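Local coordinates for hypothetical protein Ta0852 (Thermoplasma acidophilum, PDB 1YB2) that is of unproven function but is probably an S-adenosyl-L-methionine-dependent RNA methyltransferase of the tRNA adenine-58 N1 family, at residues A[212-215]-A[216-220]. Residues are numbered along the deposited sequence; the frame is centred on the assembly and turned at random.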
ATOM      1  N   PRO A 212     -10.016   3.065  15.800  1.00 27.98           N
ATOM      2  CA  PRO A 212      -8.863   3.100  16.695  1.00 28.77           C
ATOM      3  C   PRO A 212      -8.836   1.975  17.736  1.00 28.74           C
ATOM      4  O   PRO A 212      -7.800   1.745  18.343  1.00 28.85           O
ATOM      5  CB  PRO A 212      -9.014   4.457  17.395  1.00 28.70           C
ATOM      6  CG  PRO A 212     -10.478   4.630  17.520  1.00 29.18           C
ATOM      7  CD  PRO A 212     -11.083   3.972  16.261  1.00 28.34           C
ATOM      8  N   ASN A 213      -9.954   1.296  17.957  1.00 29.34           N
ATOM      9  CA  ASN A 213      -9.967   0.203  18.937  1.00 30.02           C
ATOM     10  C   ASN A 213     -10.878  -0.962  18.585  1.00 30.34           C
ATOM     11  O   ASN A 213     -11.693  -0.885  17.636  1.00 29.52           O
ATOM     12  CB  ASN A 213     -10.238   0.719  20.362  1.00 30.88           C
ATOM     13  CG  ASN A 213     -11.546   1.474  20.484  1.00 32.76           C
ATOM     14  OD1 ASN A 213     -12.630   0.898  20.355  1.00 37.72           O
ATOM     15  ND2 ASN A 213     -11.454   2.767  20.767  1.00 34.88           N
ATOM     16  N   PHE A 214     -10.723  -2.037  19.359  1.00 29.60           N
ATOM     17  CA  PHE A 214     -11.424  -3.275  19.127  1.00 30.03           C
ATOM     18  C   PHE A 214     -12.937  -3.115  19.219  1.00 29.68           C
ATOM     19  O   PHE A 214     -13.653  -3.591  18.345  1.00 29.27           O
ATOM     20  CB  PHE A 214     -10.935  -4.386  20.077  1.00 30.07           C
ATOM     21  CG  PHE A 214     -11.681  -5.681  19.907  1.00 31.30           C
ATOM     22  CD1 PHE A 214     -11.233  -6.641  19.011  1.00 32.95           C
ATOM     23  CD2 PHE A 214     -12.847  -5.933  20.629  1.00 32.32           C
ATOM     24  CE1 PHE A 214     -11.934  -7.831  18.833  1.00 32.69           C
ATOM     25  CE2 PHE A 214     -13.561  -7.118  20.452  1.00 33.14           C
ATOM     26  CZ  PHE A 214     -13.095  -8.074  19.553  1.00 32.23           C
ATOM     27  N   ASP A 215     -13.421  -2.451  20.273  1.00 29.65           N
ATOM     28  CA  ASP A 215     -14.863  -2.307  20.486  1.00 29.64           C
ATOM     29  C   ASP A 215     -15.589  -1.574  19.340  1.00 28.55           C
ATOM     30  O   ASP A 215     -16.683  -1.957  18.964  1.00 27.53           O
ATOM     31  CB  ASP A 215     -15.165  -1.666  21.845  1.00 30.75           C
ATOM     32  CG  ASP A 215     -14.830  -2.602  23.026  1.00 35.36           C
ATOM     33  OD1 ASP A 215     -14.866  -3.855  22.853  1.00 40.01           O
ATOM     34  OD2 ASP A 215     -14.530  -2.090  24.134  1.00 40.79           O
ATOM     35  N   GLN A 216     -14.961  -0.541  18.794  1.00 27.73           N
ATOM     36  CA  GLN A 216     -15.516   0.205  17.660  1.00 28.54           C
ATOM     37  C   GLN A 216     -15.486  -0.627  16.371  1.00 28.50           C
ATOM     38  O   GLN A 216     -16.431  -0.602  15.559  1.00 27.98           O
ATOM     39  CB  GLN A 216     -14.760   1.531  17.496  1.00 27.90           C
ATOM     40  CG  GLN A 216     -15.030   2.489  18.654  1.00 29.45           C
ATOM     41  CD  GLN A 216     -14.346   3.832  18.511  1.00 30.26           C
ATOM     42  OE1 GLN A 216     -14.106   4.304  17.408  1.00 33.15           O
ATOM     43  NE2 GLN A 216     -14.058   4.478  19.647  1.00 32.79           N
ATOM     44  N   SER A 217     -14.386  -1.368  16.214  1.00 28.29           N
ATOM     45  CA  SER A 217     -14.187  -2.311  15.119  1.00 28.52           C
ATOM     46  C   SER A 217     -15.315  -3.346  15.093  1.00 28.61           C
ATOM     47  O   SER A 217     -15.911  -3.603  14.047  1.00 28.08           O
ATOM     48  CB  SER A 217     -12.805  -2.970  15.268  1.00 28.01           C
ATOM     49  OG  SER A 217     -12.455  -3.760  14.148  1.00 31.12           O
ATOM     50  N   GLU A 218     -15.620  -3.911  16.262  1.00 28.87           N
ATOM     51  CA  GLU A 218     -16.647  -4.938  16.400  1.00 29.64           C
ATOM     52  C   GLU A 218     -18.041  -4.382  16.101  1.00 28.88           C
ATOM     53  O   GLU A 218     -18.828  -5.014  15.406  1.00 27.82           O
ATOM     54  CB  GLU A 218     -16.582  -5.556  17.796  1.00 29.63           C
ATOM     55  CG  GLU A 218     -17.694  -6.545  18.126  1.00 31.34           C
ATOM     56  CD  GLU A 218     -17.510  -7.167  19.488  1.00 32.71           C
ATOM     57  OE1 GLU A 218     -17.339  -6.405  20.479  1.00 36.97           O
ATOM     58  OE2 GLU A 218     -17.538  -8.420  19.572  1.00 36.05           O
ATOM     59  N   LYS A 219     -18.332  -3.195  16.628  1.00 28.79           N
ATOM     60  CA  LYS A 219     -19.593  -2.509  16.337  1.00 29.16           C
ATOM     61  C   LYS A 219     -19.755  -2.224  14.827  1.00 28.09           C
ATOM     62  O   LYS A 219     -20.845  -2.325  14.269  1.00 27.14           O
ATOM     63  CB  LYS A 219     -19.641  -1.196  17.113  1.00 29.24           C
ATOM     64  CG  LYS A 219     -21.029  -0.619  17.257  1.00 32.51           C
ATOM     65  CD  LYS A 219     -21.044   0.482  18.319  1.00 34.59           C
ATOM     66  CE  LYS A 219     -22.445   1.082  18.484  1.00 38.72           C
ATOM     67  NZ  LYS A 219     -23.524   0.034  18.596  1.00 41.31           N
ATOM     68  N   THR A 220     -18.665  -1.825  14.191  1.00 28.00           N
ATOM     69  CA  THR A 220     -18.656  -1.579  12.748  1.00 28.08           C
ATOM     70  C   THR A 220     -18.997  -2.858  11.977  1.00 28.12           C
ATOM     71  O   THR A 220     -19.824  -2.841  11.059  1.00 27.85           O
ATOM     72  CB  THR A 220     -17.301  -1.004  12.303  1.00 28.21           C
ATOM     73  OG1 THR A 220     -17.077   0.248  12.960  1.00 28.45           O
ATOM     74  CG2 THR A 220     -17.235  -0.813  10.767  1.00 28.25           C
TER
HETATM   75  O   HOH W   1     -18.391  -3.589  20.208  1.00 38.60           O
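Asn213 sits at the N-cap of helix 214-223: its O accepts from Ser217 N at 3.1 Å, and the same i to i+4 step recurs from Phe214 O to Glu218 N (2.9 Å) and from Asp215 O to Lys219 N. The Asn213 side chain caps the helix. With chi1 at 58°, CG lies between the backbone N and the carbonyl carbon, turning Asn213 OD1 back over the first turn to accept from Gln216 N at 3.2 Å, the donor tilted 23° from the amide plane. The Gln216 side chain crosses that of Asn213 obliquely, Gln216 CG 3.3 Å from Asn213 OD1, with the two amide planes nearly perpendicular. One turn on, Glu218 brings OE1 obliquely to Phe214 CE2 at 3.8 Å. A water donates both to that OE1 and to Asp215 O, tying the carboxylate to the helix backbone. Farther along, Gln216 O is gripped twice, by Thr220 N and by Thr220 OG1 (2.8 Å), from opposite faces of its plane. Helix 214-223 follows strand 205-211 of the methyltransferase sheet; Thr220 packs on that strand, Phe214 and Ser217 reach Phe261 of strand 258-267, and Phe214 packs on Ile242, and Ser217 and Glu218 on Leu243, of the second subunit.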